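Local coordinates for protein 2-polyprenyl-6-methoxyphenol hydroxylase-like FAD-dependent oxidoreductase (PDB 6UI5) that binds flavin-adenine dinucleotide in a Rossmann-type domain, as a member of a family of FAD-dependent oxidoreductases, at residues D32-P35 / T36-E40; M94-Q97 / S98-E101; I105-A108 / V109-V113. One frame throughout, in Å; residues are numbered along the deposited sequence.

Interaction 1: residues D32-P35 / T36-E40. With FAD (flavin-adenine dinucleotide), chain C.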
ATOM      1  N   ASP A  32      -3.405  39.233  11.756  1.00 59.27           N
ATOM      2  CA  ASP A  32      -2.580  38.887  10.607  1.00 65.78           C
ATOM      3  C   ASP A  32      -1.729  40.103  10.278  1.00 69.59           C
ATOM      4  O   ASP A  32      -2.085  41.236  10.623  1.00 61.57           O
ATOM      5  CB  ASP A  32      -3.417  38.478   9.388  1.00 64.24           C
ATOM      6  CG  ASP A  32      -2.588  37.804   8.298  1.00 66.76           C
ATOM      7  OD1 ASP A  32      -2.523  36.551   8.284  1.00 64.82           O
ATOM      8  OD2 ASP A  32      -2.009  38.525   7.449  1.00 71.39           O
ATOM      9  N   ILE A  33      -0.601  39.876   9.605  1.00 67.08           N
ATOM     10  CA  ILE A  33       0.291  40.993   9.325  1.00 81.55           C
ATOM     11  C   ILE A  33       0.057  41.633   7.960  1.00 82.18           C
ATOM     12  O   ILE A  33       0.444  42.791   7.774  1.00 79.72           O
ATOM     13  CB  ILE A  33       1.775  40.593   9.509  1.00 86.38           C
ATOM     14  CG1 ILE A  33       2.096  39.231   8.907  1.00 83.70           C
ATOM     15  CG2 ILE A  33       2.102  40.480  10.954  1.00 88.46           C
ATOM     16  CD1 ILE A  33       2.212  39.227   7.420  1.00 83.75           C
ATOM     17  N   HIS A  34      -0.596  40.947   7.024  1.00 83.94           N
ATOM     18  CA  HIS A  34      -0.862  41.561   5.734  1.00 85.84           C
ATOM     19  C   HIS A  34      -1.639  42.868   5.920  1.00 91.19           C
ATOM     20  O   HIS A  34      -2.371  43.021   6.896  1.00 86.94           O
ATOM     21  CB  HIS A  34      -1.651  40.619   4.836  1.00 70.65           C
ATOM     22  CG  HIS A  34      -0.884  39.414   4.386  1.00 83.58           C
ATOM     23  ND1 HIS A  34      -0.693  39.113   3.057  1.00 91.18           N
ATOM     24  CD2 HIS A  34      -0.297  38.413   5.083  1.00 93.48           C
ATOM     25  CE1 HIS A  34      -0.005  37.991   2.951  1.00 96.40           C
ATOM     26  NE2 HIS A  34       0.245  37.543   4.168  1.00 97.46           N
ATOM     27  N   PRO A  35      -1.481  43.852   4.991  1.00 88.61           N
ATOM     28  CA  PRO A  35      -2.229  45.117   5.124  1.00 89.35           C
ATOM     29  C   PRO A  35      -3.686  44.977   4.703  1.00 88.42           C
ATOM     30  O   PRO A  35      -4.572  45.607   5.285  1.00 92.02           O
ATOM     31  CB  PRO A  35      -1.464  46.081   4.206  1.00 89.42           C
ATOM     32  CG  PRO A  35      -0.886  45.202   3.142  1.00 89.71           C
ATOM     33  CD  PRO A  35      -0.648  43.824   3.773  1.00 92.22           C
ATOM     34  N   THR A  36      -3.940  44.165   3.678  1.00 86.45           N
ATOM     35  CA  THR A  36      -5.278  43.772   3.260  1.00 81.20           C
ATOM     36  C   THR A  36      -5.261  42.272   3.031  1.00 75.48           C
ATOM     37  O   THR A  36      -4.215  41.633   3.161  1.00 72.34           O
ATOM     38  CB  THR A  36      -5.722  44.501   1.986  1.00 84.62           C
ATOM     39  OG1 THR A  36      -7.092  44.177   1.716  1.00 96.61           O
ATOM     40  CG2 THR A  36      -4.863  44.067   0.789  1.00 76.01           C
ATOM     41  N   GLN A  37      -6.426  41.709   2.688  1.00 84.44           N
ATOM     42  CA  GLN A  37      -6.503  40.296   2.327  1.00 82.68           C
ATOM     43  C   GLN A  37      -5.454  39.979   1.281  1.00 72.19           C
ATOM     44  O   GLN A  37      -5.279  40.729   0.324  1.00 68.21           O
ATOM     45  CB  GLN A  37      -7.883  39.940   1.772  1.00 83.26           C
ATOM     46  CG  GLN A  37      -7.897  38.592   1.046  1.00 83.73           C
ATOM     47  CD  GLN A  37      -9.219  38.290   0.325  1.00 83.66           C
ATOM     48  OE1 GLN A  37     -10.121  39.135   0.255  1.00 83.67           O
ATOM     49  NE2 GLN A  37      -9.322  37.084  -0.233  1.00 76.22           N
ATOM     50  N   ARG A  38      -4.750  38.869   1.471  1.00 76.37           N
ATOM     51  CA  ARG A  38      -3.625  38.589   0.595  1.00 73.36           C
ATOM     52  C   ARG A  38      -4.101  38.228  -0.803  1.00 66.79           C
ATOM     53  O   ARG A  38      -5.273  37.948  -1.053  1.00 77.08           O
ATOM     54  CB  ARG A  38      -2.755  37.456   1.142  1.00 77.29           C
ATOM     55  CG  ARG A  38      -3.460  36.119   1.279  1.00 71.96           C
ATOM     56  CD  ARG A  38      -2.605  35.175   2.118  1.00 72.73           C
ATOM     57  NE  ARG A  38      -3.244  33.875   2.299  1.00 68.71           N
ATOM     58  CZ  ARG A  38      -2.763  32.881   3.046  1.00 70.26           C
ATOM     59  NH1 ARG A  38      -1.630  33.020   3.717  1.00 63.26           N
ATOM     60  NH2 ARG A  38      -3.433  31.730   3.132  1.00 74.20           N
ATOM     61  N   ALA A  39      -3.155  38.270  -1.727  1.00 68.51           N
ATOM     62  CA  ALA A  39      -3.347  37.845  -3.100  1.00 63.84           C
ATOM     63  C   ALA A  39      -2.626  36.546  -3.378  1.00 59.71           C
ATOM     64  O   ALA A  39      -2.943  35.878  -4.366  1.00 72.38           O
ATOM     65  CB  ALA A  39      -2.849  38.939  -4.078  1.00 57.88           C
ATOM     66  N   GLU A  40      -1.665  36.176  -2.526  1.00 57.85           N
ATOM     67  CA  GLU A  40      -0.908  34.931  -2.662  1.00 70.48           C
ATOM     68  C   GLU A  40      -1.711  33.760  -2.084  1.00 78.92           C
ATOM     69  O   GLU A  40      -1.337  33.126  -1.097  1.00 89.31           O
ATOM     70  CB  GLU A  40       0.449  35.066  -1.979  1.00 75.75           C
ATOM     71  CG  GLU A  40       1.246  36.331  -2.344  1.00 92.21           C
ATOM     72  CD  GLU A  40       0.717  37.589  -1.670  1.00 97.74           C
ATOM     73  OE1 GLU A  40       0.178  38.456  -2.387  1.00 96.66           O
ATOM     74  OE2 GLU A  40       0.818  37.698  -0.426  1.00100.32           O
TER
HETATM   75  PA  FAD C 601      -1.525  30.117   5.938  1.00 59.68           P
HETATM   76  O1A FAD C 601      -2.328  30.024   4.660  1.00 55.11           O
HETATM   77  O2A FAD C 601      -0.053  29.969   5.593  1.00 57.52           O
HETATM   78  O5B FAD C 601      -1.925  31.478   6.796  1.00 62.68           O
HETATM   79  C5B FAD C 601      -1.158  31.851   7.930  1.00 71.08           C
HETATM   80  C4B FAD C 601      -1.344  33.385   8.166  1.00 77.94           C
HETATM   81  O4B FAD C 601      -0.796  33.806   9.279  1.00 73.70           O
HETATM   82  C3B FAD C 601      -0.633  34.179   7.044  1.00 83.55           C
HETATM   83  O3B FAD C 601      -1.425  35.228   6.692  1.00 79.98           O
HETATM   84  C2B FAD C 601       0.667  34.675   7.706  1.00 80.76           C
HETATM   85  O2B FAD C 601       1.182  35.812   6.899  1.00 89.81           O
HETATM   86  C1B FAD C 601       0.225  35.039   8.879  1.00 75.56           C
HETATM   87  N9A FAD C 601       1.200  35.076   9.952  1.00 65.24           N
HETATM   88  C8A FAD C 601       2.262  34.256  10.116  1.00 57.26           C
HETATM   89  N7A FAD C 601       2.865  34.586  11.278  1.00 60.20           N
HETATM   90  C5A FAD C 601       2.159  35.596  11.839  1.00 67.77           C
HETATM   91  C6A FAD C 601       2.317  36.313  13.019  1.00 69.97           C
HETATM   92  N6A FAD C 601       3.227  36.367  14.154  1.00 77.11           N
HETATM   93  N1A FAD C 601       1.464  37.290  13.341  1.00 62.51           N
HETATM   94  C2A FAD C 601       0.428  37.581  12.524  1.00 61.82           C
HETATM   95  N3A FAD C 601       0.263  36.867  11.373  1.00 63.46           N
HETATM   96  C4A FAD C 601       1.124  35.884  11.030  1.00 61.36           C
HETATM   97  N1  FAD C 601      -4.236  24.197  -0.755  1.00127.45           N
HETATM   98  C2  FAD C 601      -5.288  23.422  -1.473  1.00130.83           C
HETATM   99  O2  FAD C 601      -6.307  23.118  -0.943  1.00127.15           O
HETATM  100  N3  FAD C 601      -5.047  23.029  -2.891  1.00133.20           N
HETATM  101  C4  FAD C 601      -3.792  23.413  -3.540  1.00128.31           C
HETATM  102  O4  FAD C 601      -3.571  23.118  -4.666  1.00133.82           O
HETATM  103  C4X FAD C 601      -2.749  24.196  -2.781  1.00114.62           C
HETATM  104  N5  FAD C 601      -1.530  24.538  -3.477  1.00108.58           N
HETATM  105  C5X FAD C 601      -0.479  25.295  -2.752  1.00112.73           C
HETATM  106  C6  FAD C 601       0.699  25.615  -3.433  1.00109.90           C
HETATM  107  C7  FAD C 601       1.698  26.330  -2.783  1.00113.14           C
HETATM  108  C7M FAD C 601       2.847  26.527  -3.763  1.00115.16           C
HETATM  109  C8  FAD C 601       1.547  26.743  -1.450  1.00117.89           C
HETATM  110  C8M FAD C 601       2.702  27.530  -0.818  1.00117.06           C
HETATM  111  C9  FAD C 601       0.364  26.420  -0.761  1.00121.32           C
HETATM  112  C9A FAD C 601      -0.663  25.688  -1.403  1.00117.47           C
HETATM  113  N10 FAD C 601      -1.936  25.322  -0.674  1.00103.20           N
HETATM  114  C10 FAD C 601      -2.968  24.583  -1.397  1.00114.38           C
HETATM  115  C1' FAD C 601      -2.116  25.778   0.719  1.00 88.92           C
HETATM  116  C2' FAD C 601      -2.395  24.748   1.827  1.00 86.31           C
HETATM  117  O2' FAD C 601      -3.721  24.371   1.860  1.00 89.25           O
HETATM  118  C3' FAD C 601      -2.166  25.379   3.199  1.00 88.27           C
HETATM  119  O3' FAD C 601      -2.164  24.338   4.124  1.00 94.40           O
HETATM  120  C4' FAD C 601      -3.249  26.371   3.670  1.00 81.21           C
HETATM  121  O4' FAD C 601      -3.424  27.475   2.828  1.00 79.59           O
HETATM  122  C5' FAD C 601      -2.706  26.886   5.008  1.00 71.08           C
HETATM  123  O5' FAD C 601      -3.721  27.476   5.771  1.00 55.95           O
HETATM  124  P   FAD C 601      -3.364  28.211   7.207  1.00 60.77           P
HETATM  125  O1P FAD C 601      -4.411  29.264   7.488  1.00 48.53           O
HETATM  126  O2P FAD C 601      -3.175  27.253   8.368  1.00 64.51           O
HETATM  127  O3P FAD C 601      -1.869  28.877   6.977  1.00 77.94           O
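FAD O1A, a phosphate oxygen, takes two N-H groups from R38, whose CB in turn packs on the ring of H34. The straighter bond comes from R38 NH2, 2.5 Å from FAD O1A with an N-H...acceptor angle of 169°. R38 NH1 adds a weak one at 3.2 Å to the same FAD O1A. The phosphate oxygen lies at the edge of the guanidinium. R38 NH2 also forms a salt bridge with E101, so the arginine is held from a second side. This is the loop after strand 28-31 of the Rossmann fold. As is usual in FAD-binding domains of this type, an acidic residue just beyond that strand meets the adenosine ribose. Here it is D32: its OD1 accepts from FAD O3B, at a modelled distance too short to be taken literally, and also from the backbone N of A10. The other oxygen, D32 OD2, accepts the backbone N of H34 at 2.8 Å, on its anti side. That bond closes an Asx turn and fixes the rotation of the carboxylate. The ring of H34 lies between the cofactor ribose and the side chains of R38 and E40. H34 NE2 reaches FAD O2B in a weak bond at 3.4 Å. R38 CB approaches the ring obliquely, 3.3 Å from H34 ND1 and equally near H34 CE1; the ring is turned 76° from the guanidinium. R38 CG lies between the backbone N and the carbonyl carbon (chi1 62°), and from there the chain runs extended past the imidazole to the phosphate. Closer to the backbone, H34 CB rests 3.2 Å from T36 O. The carboxylate of E40 is nearly coplanar with the imidazole. E40 OE2 comes to the ring edge, 3.5 Å from H34 CE1.

Interaction 2: residues M94-Q97 / S98-E101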
ATOM      1  N   MET A  94     -14.235  23.849  -8.302  1.00 73.37           N
ATOM      2  CA  MET A  94     -13.055  24.664  -8.604  1.00 69.93           C
ATOM      3  C   MET A  94     -13.302  26.072  -8.077  1.00 64.39           C
ATOM      4  O   MET A  94     -13.722  26.981  -8.791  1.00 74.37           O
ATOM      5  CB  MET A  94     -12.769  24.641 -10.096  1.00 75.66           C
ATOM      6  CG  MET A  94     -12.530  23.226 -10.637  1.00 86.09           C
ATOM      7  SD  MET A  94     -10.873  22.533 -10.451  1.00100.43           S
ATOM      8  CE  MET A  94     -11.044  21.539  -8.987  1.00101.92           C
ATOM      9  N   VAL A  95     -13.063  26.232  -6.781  1.00 58.08           N
ATOM     10  CA  VAL A  95     -13.248  27.493  -6.084  1.00 56.73           C
ATOM     11  C   VAL A  95     -11.870  28.058  -5.798  1.00 66.97           C
ATOM     12  O   VAL A  95     -10.949  27.323  -5.433  1.00 76.29           O
ATOM     13  CB  VAL A  95     -14.048  27.339  -4.779  1.00 53.14           C
ATOM     14  CG1 VAL A  95     -14.341  28.709  -4.206  1.00 60.61           C
ATOM     15  CG2 VAL A  95     -15.352  26.564  -5.026  1.00 55.34           C
ATOM     16  N   LEU A  96     -11.723  29.355  -5.981  1.00 66.72           N
ATOM     17  CA  LEU A  96     -10.428  29.980  -5.849  1.00 69.13           C
ATOM     18  C   LEU A  96     -10.229  30.388  -4.399  1.00 64.62           C
ATOM     19  O   LEU A  96     -11.118  30.997  -3.793  1.00 62.01           O
ATOM     20  CB  LEU A  96     -10.318  31.176  -6.791  1.00 84.35           C
ATOM     21  CG  LEU A  96     -10.667  30.782  -8.241  1.00103.28           C
ATOM     22  CD1 LEU A  96     -12.193  30.805  -8.571  1.00114.10           C
ATOM     23  CD2 LEU A  96      -9.864  31.571  -9.281  1.00100.98           C
ATOM     24  N   GLN A  97      -9.085  30.002  -3.837  1.00 55.53           N
ATOM     25  CA  GLN A  97      -8.752  30.313  -2.453  1.00 53.19           C
ATOM     26  C   GLN A  97      -9.091  31.750  -2.065  1.00 55.84           C
ATOM     27  O   GLN A  97      -9.682  31.974  -1.006  1.00 65.22           O
ATOM     28  CB  GLN A  97      -7.275  30.031  -2.192  1.00 55.66           C
ATOM     29  CG  GLN A  97      -6.907  30.063  -0.719  1.00 55.77           C
ATOM     30  CD  GLN A  97      -5.475  29.658  -0.466  1.00 61.68           C
ATOM     31  OE1 GLN A  97      -4.845  29.002  -1.303  1.00 63.02           O
ATOM     32  NE2 GLN A  97      -4.934  30.079   0.684  1.00 54.99           N
ATOM     33  N   SER A  98      -8.755  32.736  -2.901  1.00 50.31           N
ATOM     34  CA  SER A  98      -9.033  34.099  -2.483  1.00 56.99           C
ATOM     35  C   SER A  98     -10.530  34.354  -2.405  1.00 47.80           C
ATOM     36  O   SER A  98     -10.975  35.175  -1.586  1.00 51.97           O
ATOM     37  CB  SER A  98      -8.361  35.107  -3.423  1.00 69.48           C
ATOM     38  OG  SER A  98      -8.947  35.075  -4.712  1.00 73.29           O
ATOM     39  N   ARG A  99     -11.321  33.691  -3.259  1.00 55.33           N
ATOM     40  CA  ARG A  99     -12.778  33.827  -3.168  1.00 58.36           C
ATOM     41  C   ARG A  99     -13.301  33.236  -1.863  1.00 55.01           C
ATOM     42  O   ARG A  99     -14.195  33.813  -1.223  1.00 55.37           O
ATOM     43  CB  ARG A  99     -13.462  33.173  -4.371  1.00 69.05           C
ATOM     44  CG  ARG A  99     -13.374  33.991  -5.665  1.00 86.44           C
ATOM     45  CD  ARG A  99     -14.007  33.284  -6.872  1.00 99.34           C
ATOM     46  NE  ARG A  99     -15.432  33.584  -7.030  1.00109.33           N
ATOM     47  CZ  ARG A  99     -16.419  32.692  -6.925  1.00102.78           C
ATOM     48  NH1 ARG A  99     -16.159  31.413  -6.662  1.00 88.08           N
ATOM     49  NH2 ARG A  99     -17.676  33.079  -7.095  1.00103.61           N
ATOM     50  N   LEU A 100     -12.734  32.103  -1.437  1.00 50.79           N
ATOM     51  CA  LEU A 100     -13.094  31.524  -0.148  1.00 53.05           C
ATOM     52  C   LEU A 100     -12.713  32.440   1.005  1.00 65.01           C
ATOM     53  O   LEU A 100     -13.510  32.657   1.930  1.00 73.62           O
ATOM     54  CB  LEU A 100     -12.418  30.180   0.022  1.00 51.64           C
ATOM     55  CG  LEU A 100     -12.428  29.698   1.464  1.00 44.74           C
ATOM     56  CD1 LEU A 100     -13.817  29.218   1.807  1.00 59.31           C
ATOM     57  CD2 LEU A 100     -11.418  28.593   1.615  1.00 39.01           C
ATOM     58  N   GLU A 101     -11.481  32.961   0.984  1.00 56.70           N
ATOM     59  CA  GLU A 101     -11.027  33.799   2.084  1.00 66.70           C
ATOM     60  C   GLU A 101     -11.861  35.060   2.167  1.00 67.79           C
ATOM     61  O   GLU A 101     -12.143  35.551   3.266  1.00 67.25           O
ATOM     62  CB  GLU A 101      -9.535  34.136   1.934  1.00 68.43           C
ATOM     63  CG  GLU A 101      -8.665  32.901   1.721  1.00 75.19           C
ATOM     64  CD  GLU A 101      -7.165  33.119   2.012  1.00 88.75           C
ATOM     65  OE1 GLU A 101      -6.476  32.093   2.203  1.00 73.18           O
ATOM     66  OE2 GLU A 101      -6.676  34.286   2.040  1.00 95.42           O
TER
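Q97 reaches along the first turn of a helix to E101, four residues on. Its CB lies 3.2 Å from S98 N. CG is anti to the backbone N (chi1 -169°) and the rest of the chain is extended, which carries the amide across to the carboxylate of E101. Q97 CG passes 3.6 Å from E101 OE1, and Q97 CD is about as near the same oxygen. At the tip, Q97 NE2 donates to E101 OE1 at 3.0 Å. The acceptor lies close to the amide plane, but the donor stands above the carboxylate plane, and the two planes are 63° apart. Q97 OE1 turns to the backbone N of A43, so both ends of the amide are used. E101 OE1 is shared with R38; Q97 belongs to the FAD pocket too.

L96 is the N-cap of helix 97-110. Its carbonyl O accepts L100 N at 3.1 Å, in the carbonyl plane, and R99 N more weakly. The next carbonyl, Q97 O, takes E101 N at 2.9 Å. E101 CG also packs against Q97 O. On another flank of this turn R99 bends at chi3 and runs back toward the preceding loop. L96 CD1 touches R99 CD at 3.5 Å, and V95 CG1 lies 4.1 Å from R99 NH1.

Interaction 3: residues I105-A108 / V109-V113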
ATOM      1  N   ILE A 105     -13.596  36.360   5.507  1.00 57.91           N
ATOM      2  CA  ILE A 105     -13.367  37.693   6.061  1.00 57.38           C
ATOM      3  C   ILE A 105     -14.692  38.424   6.216  1.00 56.45           C
ATOM      4  O   ILE A 105     -14.939  39.091   7.229  1.00 70.63           O
ATOM      5  CB  ILE A 105     -12.378  38.491   5.188  1.00 61.30           C
ATOM      6  CG1 ILE A 105     -10.991  37.844   5.182  1.00 56.00           C
ATOM      7  CG2 ILE A 105     -12.329  39.944   5.663  1.00 58.27           C
ATOM      8  CD1 ILE A 105     -10.049  38.432   4.108  1.00 64.27           C
ATOM      9  N   ASP A 106     -15.571  38.308   5.218  1.00 48.87           N
ATOM     10  CA  ASP A 106     -16.885  38.934   5.329  1.00 64.69           C
ATOM     11  C   ASP A 106     -17.648  38.395   6.526  1.00 61.03           C
ATOM     12  O   ASP A 106     -18.120  39.166   7.372  1.00 64.01           O
ATOM     13  CB  ASP A 106     -17.690  38.710   4.058  1.00 79.19           C
ATOM     14  CG  ASP A 106     -17.308  39.663   2.958  1.00 94.73           C
ATOM     15  OD1 ASP A 106     -16.528  40.615   3.205  1.00 94.14           O
ATOM     16  OD2 ASP A 106     -17.800  39.452   1.831  1.00104.26           O
ATOM     17  N   ARG A 107     -17.779  37.064   6.615  1.00 62.99           N
ATOM     18  CA  ARG A 107     -18.535  36.478   7.720  1.00 57.72           C
ATOM     19  C   ARG A 107     -17.916  36.843   9.058  1.00 59.67           C
ATOM     20  O   ARG A 107     -18.641  37.091  10.034  1.00 63.36           O
ATOM     21  CB  ARG A 107     -18.621  34.960   7.576  1.00 51.03           C
ATOM     22  CG  ARG A 107     -19.207  34.280   8.795  1.00 44.12           C
ATOM     23  CD  ARG A 107     -20.693  34.534   8.875  1.00 49.79           C
ATOM     24  NE  ARG A 107     -21.347  34.071   7.661  1.00 51.14           N
ATOM     25  CZ  ARG A 107     -21.885  32.861   7.508  1.00 62.50           C
ATOM     26  NH1 ARG A 107     -21.878  31.951   8.517  1.00 52.49           N
ATOM     27  NH2 ARG A 107     -22.428  32.569   6.327  1.00 56.37           N
ATOM     28  N   ALA A 108     -16.585  36.936   9.111  1.00 54.68           N
ATOM     29  CA  ALA A 108     -15.928  37.289  10.364  1.00 57.86           C
ATOM     30  C   ALA A 108     -16.305  38.700  10.809  1.00 70.06           C
ATOM     31  O   ALA A 108     -16.621  38.929  11.988  1.00 67.01           O
ATOM     32  CB  ALA A 108     -14.415  37.142  10.213  1.00 55.48           C
ATOM     33  N   VAL A 109     -16.288  39.668   9.882  1.00 71.62           N
ATOM     34  CA  VAL A 109     -16.480  41.036  10.339  1.00 73.65           C
ATOM     35  C   VAL A 109     -17.922  41.228  10.783  1.00 70.75           C
ATOM     36  O   VAL A 109     -18.175  41.928  11.769  1.00 80.24           O
ATOM     37  CB  VAL A 109     -16.022  42.084   9.289  1.00 73.62           C
ATOM     38  CG1 VAL A 109     -14.593  41.795   8.846  1.00 66.81           C
ATOM     39  CG2 VAL A 109     -16.954  42.177   8.091  1.00 73.89           C
ATOM     40  N   GLU A 110     -18.882  40.566  10.134  1.00 71.31           N
ATOM     41  CA  GLU A 110     -20.271  40.736  10.568  1.00 80.17           C
ATOM     42  C   GLU A 110     -20.566  40.017  11.878  1.00 77.10           C
ATOM     43  O   GLU A 110     -21.391  40.500  12.663  1.00 77.60           O
ATOM     44  CB  GLU A 110     -21.250  40.271   9.496  1.00 82.84           C
ATOM     45  CG  GLU A 110     -21.020  38.886   9.004  1.00101.18           C
ATOM     46  CD  GLU A 110     -21.363  38.760   7.540  1.00120.10           C
ATOM     47  OE1 GLU A 110     -21.924  37.714   7.137  1.00126.38           O
ATOM     48  OE2 GLU A 110     -21.069  39.722   6.795  1.00128.51           O
ATOM     49  N   LEU A 111     -19.913  38.873  12.141  1.00 72.56           N
ATOM     50  CA  LEU A 111     -20.095  38.240  13.445  1.00 72.06           C
ATOM     51  C   LEU A 111     -19.289  38.929  14.537  1.00 73.98           C
ATOM     52  O   LEU A 111     -19.346  38.493  15.697  1.00 65.66           O
ATOM     53  CB  LEU A 111     -19.759  36.742  13.402  1.00 69.46           C
ATOM     54  CG  LEU A 111     -20.460  35.785  12.408  1.00 61.49           C
ATOM     55  CD1 LEU A 111     -19.650  34.484  12.302  1.00 51.02           C
ATOM     56  CD2 LEU A 111     -21.943  35.476  12.743  1.00 49.00           C
ATOM     57  N   GLY A 112     -18.564  40.000  14.215  1.00 70.23           N
ATOM     58  CA  GLY A 112     -17.958  40.813  15.244  1.00 63.61           C
ATOM     59  C   GLY A 112     -16.572  40.406  15.687  1.00 68.69           C
ATOM     60  O   GLY A 112     -16.132  40.846  16.756  1.00 79.79           O
ATOM     61  N   VAL A 113     -15.875  39.573  14.917  1.00 62.78           N
ATOM     62  CA  VAL A 113     -14.461  39.382  15.178  1.00 63.86           C
ATOM     63  C   VAL A 113     -13.747  40.717  15.063  1.00 78.59           C
ATOM     64  O   VAL A 113     -13.965  41.472  14.111  1.00 66.24           O
ATOM     65  CB  VAL A 113     -13.880  38.376  14.178  1.00 64.48           C
ATOM     66  CG1 VAL A 113     -12.379  38.428  14.235  1.00 69.51           C
ATOM     67  CG2 VAL A 113     -14.392  36.994  14.484  1.00 63.35           C
TER
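R107 and E110 meet side chain to side chain near the end of a helix. R107 NE and E110 OE1 form a long salt bridge of 3.7 Å, with guanidinium and carboxylate planes almost parallel. The main polar partner of the arginine is another group: R107 NH1 donates to the backbone O of R57. The carbon part of the chain is used as well, since R107 CG packs on L111 CD1 at 3.5 Å. E110 CG lies between the backbone N and the carbonyl carbon (chi1 53°), and a bend at chi2 folds the carboxylate back over the preceding turn. This brings E110 OE2 to 3.1 Å from D106 O. Both are acceptors, so this is a close approach and not a bond. D106 O is already used by E110 N and, weakly, by V109 N. The side chain of D106 points away from this turn and makes a salt bridge with K102.

Helix 97-110 ends here in a Schellman motif. The regular bonds run from V109 N to I105 O and from L111 N to R107 O, the latter 3.0 Å long. Then the pattern changes. V113 N skips a place and donates to A108 O at 3.1 Å, while G112 N donates back to V109 O. G112 makes the turn with a positive phi of 89°, having no CB to meet the carbonyl O of L111. The motif also brings its usual apolar pair together: A108 CB and V113 CB are 4.2 Å apart, and V113 packs on A18 and A22 of helix 12-22. V109 CG1 leans over the preceding turn, 3.2 Å from I105 O.

Overall arrangement
The three contacts follow in series along the chain; none nests in or crosses another. Interaction 1 folds the first part of the loop that leaves strand 28-31, well before helix 48-55. Interaction 2 comes next, where the chain enters helix 97-110. Interaction 3 ends the same helix and hands the chain on to strand 114-116, an outermost strand of the parallel sheet that also holds 28-31. The loop of interaction 1 lies along this helix. It meets the N-terminal end through R38 with E101 and through Q37 NE2, which probably bonds to S98 O. Farther on, Q37 CB packs on I105 CD1 of interaction 3. Interactions 2 and 3 simply share the helix, about 17 Å apart between centres.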